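2-Keto-3-deoxy-(6-phospho-)gluconate aldolase (Thermoproteus tenax, PDB 2R91) is an aldolase of the dihydrodipicolinate synthetase family, a four-chain assembly whose subunits combine a closed eight-stranded TIM barrel with C-terminal helices. Local coordinates at residues Glu245-Glu248 with Ile249-Tyr253; Glu269-Trp272 with Leu273-Ala276. All coordinates share one frame; numbering follows the deposited sequence.

Contact 1 of 2, residues Glu245-Glu248 with Ile249-Tyr253; sequences ELVE and IFQGY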
ATOM      1  N   GLU A 245      16.947 -19.444 -16.915  1.00 18.61           N
ATOM      2  CA  GLU A 245      18.145 -20.150 -16.444  1.00 19.74           C
ATOM      3  C   GLU A 245      17.781 -21.346 -15.559  1.00 19.15           C
ATOM      4  O   GLU A 245      18.440 -22.398 -15.632  1.00 19.50           O
ATOM      5  CB  GLU A 245      19.137 -19.182 -15.756  1.00 20.35           C
ATOM      6  CG  GLU A 245      20.435 -19.831 -15.235  1.00 23.00           C
ATOM      7  CD  GLU A 245      21.310 -20.380 -16.369  1.00 25.39           C
ATOM      8  OE1 GLU A 245      21.104 -19.987 -17.526  1.00 26.40           O
ATOM      9  OE2 GLU A 245      22.186 -21.218 -16.095  1.00 28.32           O
ATOM     10  N   LEU A 246      16.731 -21.202 -14.736  1.00 18.03           N
ATOM     11  CA  LEU A 246      16.230 -22.329 -13.943  1.00 18.14           C
ATOM     12  C   LEU A 246      15.795 -23.515 -14.831  1.00 18.84           C
ATOM     13  O   LEU A 246      16.041 -24.682 -14.501  1.00 17.66           O
ATOM     14  CB  LEU A 246      15.093 -21.899 -13.007  1.00 16.53           C
ATOM     15  CG  LEU A 246      15.491 -20.907 -11.896  1.00 18.34           C
ATOM     16  CD1 LEU A 246      14.266 -20.473 -11.115  1.00 18.33           C
ATOM     17  CD2 LEU A 246      16.557 -21.534 -10.937  1.00 18.01           C
ATOM     18  N   VAL A 247      15.125 -23.228 -15.948  1.00 17.92           N
ATOM     19  CA  VAL A 247      14.840 -24.302 -16.917  1.00 19.41           C
ATOM     20  C   VAL A 247      16.129 -24.993 -17.378  1.00 19.19           C
ATOM     21  O   VAL A 247      16.209 -26.227 -17.387  1.00 19.92           O
ATOM     22  CB  VAL A 247      14.061 -23.781 -18.162  1.00 18.77           C
ATOM     23  CG1 VAL A 247      13.823 -24.932 -19.216  1.00 19.12           C
ATOM     24  CG2 VAL A 247      12.740 -23.158 -17.726  1.00 17.29           C
ATOM     25  N   GLU A 248      17.140 -24.222 -17.772  1.00 20.68           N
ATOM     26  CA  GLU A 248      18.400 -24.850 -18.209  1.00 23.02           C
ATOM     27  C   GLU A 248      18.998 -25.699 -17.079  1.00 23.09           C
ATOM     28  O   GLU A 248      19.377 -26.862 -17.276  1.00 21.93           O
ATOM     29  CB  GLU A 248      19.411 -23.790 -18.682  1.00 24.61           C
ATOM     30  CG  GLU A 248      18.811 -22.903 -19.763  1.00 30.28           C
ATOM     31  CD  GLU A 248      19.800 -22.362 -20.778  1.00 33.14           C
ATOM     32  OE1 GLU A 248      21.041 -22.612 -20.644  1.00 34.96           O
ATOM     33  OE2 GLU A 248      19.315 -21.690 -21.726  1.00 33.81           O
ATOM     34  N   ILE A 249      19.074 -25.108 -15.887  1.00 22.20           N
ATOM     35  CA  ILE A 249      19.619 -25.818 -14.714  1.00 23.21           C
ATOM     36  C   ILE A 249      18.929 -27.149 -14.414  1.00 22.04           C
ATOM     37  O   ILE A 249      19.584 -28.187 -14.298  1.00 21.84           O
ATOM     38  CB  ILE A 249      19.564 -24.936 -13.451  1.00 23.22           C
ATOM     39  CG1 ILE A 249      20.561 -23.778 -13.582  1.00 23.14           C
ATOM     40  CG2 ILE A 249      19.870 -25.789 -12.174  1.00 24.04           C
ATOM     41  CD1 ILE A 249      20.362 -22.652 -12.517  1.00 23.04           C
ATOM     42  N   PHE A 250      17.610 -27.131 -14.296  1.00 20.50           N
ATOM     43  CA  PHE A 250      16.901 -28.303 -13.838  1.00 21.62           C
ATOM     44  C   PHE A 250      16.465 -29.265 -14.951  1.00 24.20           C
ATOM     45  O   PHE A 250      16.241 -30.462 -14.687  1.00 22.74           O
ATOM     46  CB  PHE A 250      15.685 -27.892 -13.024  1.00 21.86           C
ATOM     47  CG  PHE A 250      16.024 -27.306 -11.667  1.00 22.83           C
ATOM     48  CD1 PHE A 250      16.465 -28.126 -10.626  1.00 23.03           C
ATOM     49  CD2 PHE A 250      15.877 -25.961 -11.428  1.00 22.75           C
ATOM     50  CE1 PHE A 250      16.767 -27.584  -9.361  1.00 23.81           C
ATOM     51  CE2 PHE A 250      16.179 -25.418 -10.169  1.00 23.35           C
ATOM     52  CZ  PHE A 250      16.631 -26.223  -9.155  1.00 22.89           C
ATOM     53  N   GLN A 251      16.286 -28.737 -16.166  1.00 24.62           N
ATOM     54  CA  GLN A 251      15.780 -29.561 -17.289  1.00 24.37           C
ATOM     55  C   GLN A 251      16.867 -29.893 -18.319  1.00 25.42           C
ATOM     56  O   GLN A 251      16.699 -30.800 -19.116  1.00 26.24           O
ATOM     57  CB  GLN A 251      14.573 -28.887 -17.984  1.00 23.69           C
ATOM     58  CG  GLN A 251      13.371 -28.670 -17.080  1.00 22.88           C
ATOM     59  CD  GLN A 251      12.908 -29.968 -16.442  1.00 25.87           C
ATOM     60  OE1 GLN A 251      12.768 -30.995 -17.133  1.00 25.62           O
ATOM     61  NE2 GLN A 251      12.681 -29.945 -15.109  1.00 23.17           N
ATOM     62  N   GLY A 252      17.960 -29.149 -18.318  1.00 25.81           N
ATOM     63  CA  GLY A 252      19.136 -29.546 -19.082  1.00 28.34           C
ATOM     64  C   GLY A 252      19.098 -29.297 -20.586  1.00 30.10           C
ATOM     65  O   GLY A 252      19.787 -29.988 -21.353  1.00 31.72           O
ATOM     66  N   TYR A 253      18.314 -28.318 -21.022  1.00 28.68           N
ATOM     67  CA  TYR A 253      18.335 -27.908 -22.432  1.00 28.48           C
ATOM     68  C   TYR A 253      18.279 -26.389 -22.514  1.00 29.40           C
ATOM     69  O   TYR A 253      17.944 -25.710 -21.524  1.00 28.09           O
ATOM     70  CB  TYR A 253      17.186 -28.549 -23.246  1.00 25.85           C
ATOM     71  CG  TYR A 253      15.810 -28.367 -22.645  1.00 24.37           C
ATOM     72  CD1 TYR A 253      15.186 -27.119 -22.620  1.00 24.49           C
ATOM     73  CD2 TYR A 253      15.136 -29.449 -22.098  1.00 24.94           C
ATOM     74  CE1 TYR A 253      13.899 -26.955 -22.026  1.00 22.79           C
ATOM     75  CE2 TYR A 253      13.872 -29.313 -21.542  1.00 24.38           C
ATOM     76  CZ  TYR A 253      13.271 -28.052 -21.506  1.00 24.01           C
ATOM     77  OH  TYR A 253      12.036 -27.972 -20.938  1.00 23.60           O
TER
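Ile249 meets Glu245 one helical turn back, and the pair illustrates how a helix makes use of its i to i+4 spacing right up to its last turn. Ile249 N donates to Glu245 O over 2.8 Å, a nearly straight hydrogen bond (171° at the hydrogen). CD1 of the isoleucine rests 3.9 Å from Glu245 CG, the two chains crossing at about a right angle. The carboxylate of Glu245 is committed elsewhere, in a salt bridge with Arg274. Phe250, which carries Ile249 CG2 over one ring face, lies alongside Leu246 and points the same way, its CE2 4.0 Å from Leu246 CD2. Leu246 O takes the Phe250 N-H and also sits at the ring edge, 3.3 Å from Phe250 CD2. Gln251 makes the next backbone bond, to Val247 O, but its amide turns outward to Tyr200, Glu203, Asn27 and Lys31. At Gly252 the chain leaves helical geometry with a positive phi of 78°. Gly252 N still reaches Glu248 O at 2.9 Å, approaching from above the carbonyl plane. Tyr253 then folds back. With chi1 at 52°, CG sits between the backbone N and the carbonyl carbon, and the ring swings round so that CE1 comes 3.5 Å from Val247 CG1, while OH bonds to His24 and Asn27. Tyr253 O lies 3.4 Å from Glu248 CG, whose carboxylate accepts the backbone N-H of Ala255. The helix end is thus wedged between elements of the fold: Leu246 and Phe250 face helix 217-237, Glu245, Leu246 and Ile249 meet helix 267-276, and Val247 and Tyr253 pack on helix 18-30.

Contact 2 of 2, residues Glu269-Trp272 with Leu273-Ala276; sequences EKAW and LRAA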
ATOM      1  N   GLU A 269      25.453 -13.475 -13.348  1.00 23.70           N
ATOM      2  CA  GLU A 269      24.185 -13.770 -12.671  1.00 22.46           C
ATOM      3  C   GLU A 269      23.825 -15.242 -12.832  1.00 20.87           C
ATOM      4  O   GLU A 269      23.361 -15.880 -11.899  1.00 19.40           O
ATOM      5  CB  GLU A 269      23.055 -12.898 -13.235  1.00 22.78           C
ATOM      6  CG  GLU A 269      23.072 -11.464 -12.761  1.00 23.63           C
ATOM      7  CD  GLU A 269      22.281 -10.513 -13.657  1.00 24.72           C
ATOM      8  OE1 GLU A 269      22.071 -10.823 -14.855  1.00 25.28           O
ATOM      9  OE2 GLU A 269      21.905  -9.442 -13.174  1.00 24.86           O
ATOM     10  N   LYS A 270      23.985 -15.775 -14.041  1.00 20.87           N
ATOM     11  CA  LYS A 270      23.746 -17.194 -14.288  1.00 22.13           C
ATOM     12  C   LYS A 270      24.625 -18.087 -13.410  1.00 21.85           C
ATOM     13  O   LYS A 270      24.146 -19.059 -12.839  1.00 21.64           O
ATOM     14  CB  LYS A 270      23.989 -17.538 -15.760  1.00 23.28           C
ATOM     15  CG  LYS A 270      22.913 -17.016 -16.695  1.00 23.96           C
ATOM     16  CD  LYS A 270      23.316 -17.331 -18.138  1.00 25.56           C
ATOM     17  CE  LYS A 270      22.344 -16.768 -19.136  1.00 27.75           C
ATOM     18  NZ  LYS A 270      22.784 -17.216 -20.512  1.00 29.73           N
ATOM     19  N   ALA A 271      25.911 -17.767 -13.307  1.00 22.58           N
ATOM     20  CA  ALA A 271      26.803 -18.590 -12.471  1.00 22.57           C
ATOM     21  C   ALA A 271      26.369 -18.545 -10.995  1.00 21.85           C
ATOM     22  O   ALA A 271      26.338 -19.570 -10.309  1.00 21.41           O
ATOM     23  CB  ALA A 271      28.278 -18.117 -12.644  1.00 22.84           C
ATOM     24  N   TRP A 272      26.021 -17.358 -10.519  1.00 21.42           N
ATOM     25  CA  TRP A 272      25.580 -17.188  -9.129  1.00 21.79           C
ATOM     26  C   TRP A 272      24.313 -18.014  -8.866  1.00 21.64           C
ATOM     27  O   TRP A 272      24.169 -18.696  -7.840  1.00 19.45           O
ATOM     28  CB  TRP A 272      25.356 -15.701  -8.800  1.00 21.92           C
ATOM     29  CG  TRP A 272      24.885 -15.502  -7.376  1.00 22.67           C
ATOM     30  CD1 TRP A 272      25.683 -15.312  -6.269  1.00 23.59           C
ATOM     31  CD2 TRP A 272      23.527 -15.565  -6.882  1.00 22.49           C
ATOM     32  NE1 TRP A 272      24.902 -15.214  -5.142  1.00 22.94           N
ATOM     33  CE2 TRP A 272      23.587 -15.373  -5.473  1.00 22.77           C
ATOM     34  CE3 TRP A 272      22.269 -15.722  -7.493  1.00 22.22           C
ATOM     35  CZ2 TRP A 272      22.444 -15.337  -4.666  1.00 22.92           C
ATOM     36  CZ3 TRP A 272      21.136 -15.716  -6.701  1.00 22.55           C
ATOM     37  CH2 TRP A 272      21.224 -15.521  -5.291  1.00 23.53           C
ATOM     38  N   LEU A 273      23.367 -17.976  -9.802  1.00 20.35           N
ATOM     39  CA  LEU A 273      22.135 -18.731  -9.596  1.00 19.76           C
ATOM     40  C   LEU A 273      22.361 -20.223  -9.584  1.00 19.66           C
ATOM     41  O   LEU A 273      21.756 -20.927  -8.788  1.00 19.20           O
ATOM     42  CB  LEU A 273      21.098 -18.372 -10.697  1.00 20.19           C
ATOM     43  CG  LEU A 273      19.701 -18.962 -10.546  1.00 19.99           C
ATOM     44  CD1 LEU A 273      19.023 -18.463  -9.254  1.00 19.64           C
ATOM     45  CD2 LEU A 273      18.865 -18.630 -11.843  1.00 20.25           C
ATOM     46  N   ARG A 274      23.218 -20.720 -10.472  1.00 21.41           N
ATOM     47  CA  ARG A 274      23.490 -22.157 -10.527  1.00 25.69           C
ATOM     48  C   ARG A 274      24.016 -22.645  -9.172  1.00 23.53           C
ATOM     49  O   ARG A 274      23.596 -23.686  -8.681  1.00 23.31           O
ATOM     50  CB  ARG A 274      24.512 -22.506 -11.607  1.00 26.80           C
ATOM     51  CG  ARG A 274      24.057 -22.282 -13.054  1.00 30.74           C
ATOM     52  CD  ARG A 274      25.298 -22.255 -13.991  1.00 32.22           C
ATOM     53  NE  ARG A 274      24.986 -21.755 -15.331  1.00 36.18           N
ATOM     54  CZ  ARG A 274      25.852 -21.129 -16.127  1.00 37.28           C
ATOM     55  NH1 ARG A 274      27.099 -20.876 -15.705  1.00 36.80           N
ATOM     56  NH2 ARG A 274      25.457 -20.737 -17.351  1.00 38.56           N
ATOM     57  N   ALA A 275      24.902 -21.867  -8.561  1.00 24.10           N
ATOM     58  CA  ALA A 275      25.455 -22.232  -7.244  1.00 24.20           C
ATOM     59  C   ALA A 275      24.397 -22.069  -6.147  1.00 23.88           C
ATOM     60  O   ALA A 275      24.303 -22.872  -5.204  1.00 24.79           O
ATOM     61  CB  ALA A 275      26.676 -21.361  -6.933  1.00 25.31           C
ATOM     62  N   ALA A 276      23.585 -21.028  -6.275  1.00 22.79           N
ATOM     63  CA  ALA A 276      22.534 -20.756  -5.291  1.00 22.79           C
ATOM     64  C   ALA A 276      21.520 -21.881  -5.149  1.00 22.81           C
ATOM     65  O   ALA A 276      20.984 -22.101  -4.060  1.00 22.29           O
ATOM     66  CB  ALA A 276      21.836 -19.459  -5.604  1.00 21.58           C
TER
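From Leu273 to Ala276 each backbone N-H reaches the carbonyl four residues earlier, from Glu269 O through Trp272 O, an unbroken alpha-helical ladder whose last rung, Ala276 N to Trp272 O, measures 2.9 Å. On this regular frame the side chains pair at the same spacing. Arg274 runs back along the helix, its chain extended from CG to NE. Arg274 CG passes 3.2 Å from Lys270 O, and the guanidinium lays one face over Lys270 CB, with NH2 3.9 Å from that carbon. The two cationic ends stay apart, Lys270 NZ and Arg274 NH2 being separated by 5.4 Å. Glu245 forms a salt bridge with Arg274 NE and would offset part of the local positive charge. Trp272 turns the other way along the chain: with CG anti to the backbone N (chi1 179°), the indole swings toward the C-terminal end and lies above Ala276. The alanine methyl makes a CH-pi contact, CB standing 4.0 Å from the centroid of the Trp272 six-membered ring and 12° off its normal. His236 also meets the indole, the two ring planes inclined at about 50°. Glu269 reaches Arg108 of a neighbouring subunit through a salt bridge and takes the N-H of Asp266. The arrangement is that of a surface helix packed on its neighbours through buried Leu273, in the C-terminal helical region that follows the barrel in this family.

Overall arrangement
Contact 1 comes first along the chain, at the C-terminal end of helix 239-251, and contact 2 follows on the next helix, 267-276. Their centres are about 12 Å apart, on the same side of the chain's centre, and the two helices touch directly. Leu246 CD2 packs 3.8 Å from Leu273 CD2, and Ile249 CD1 lies 3.7 Å from Arg274 CA, so apolar contacts accompany the salt bridge that joins the pair. Both helices also pack on helix 217-237, outside the eight-stranded barrel. Contact 1 is partly buried and reaches back to helix 18-30, whereas contact 2 lies at the surface and touches a second subunit, so together they run from the barrel's surrounding helices to a subunit boundary.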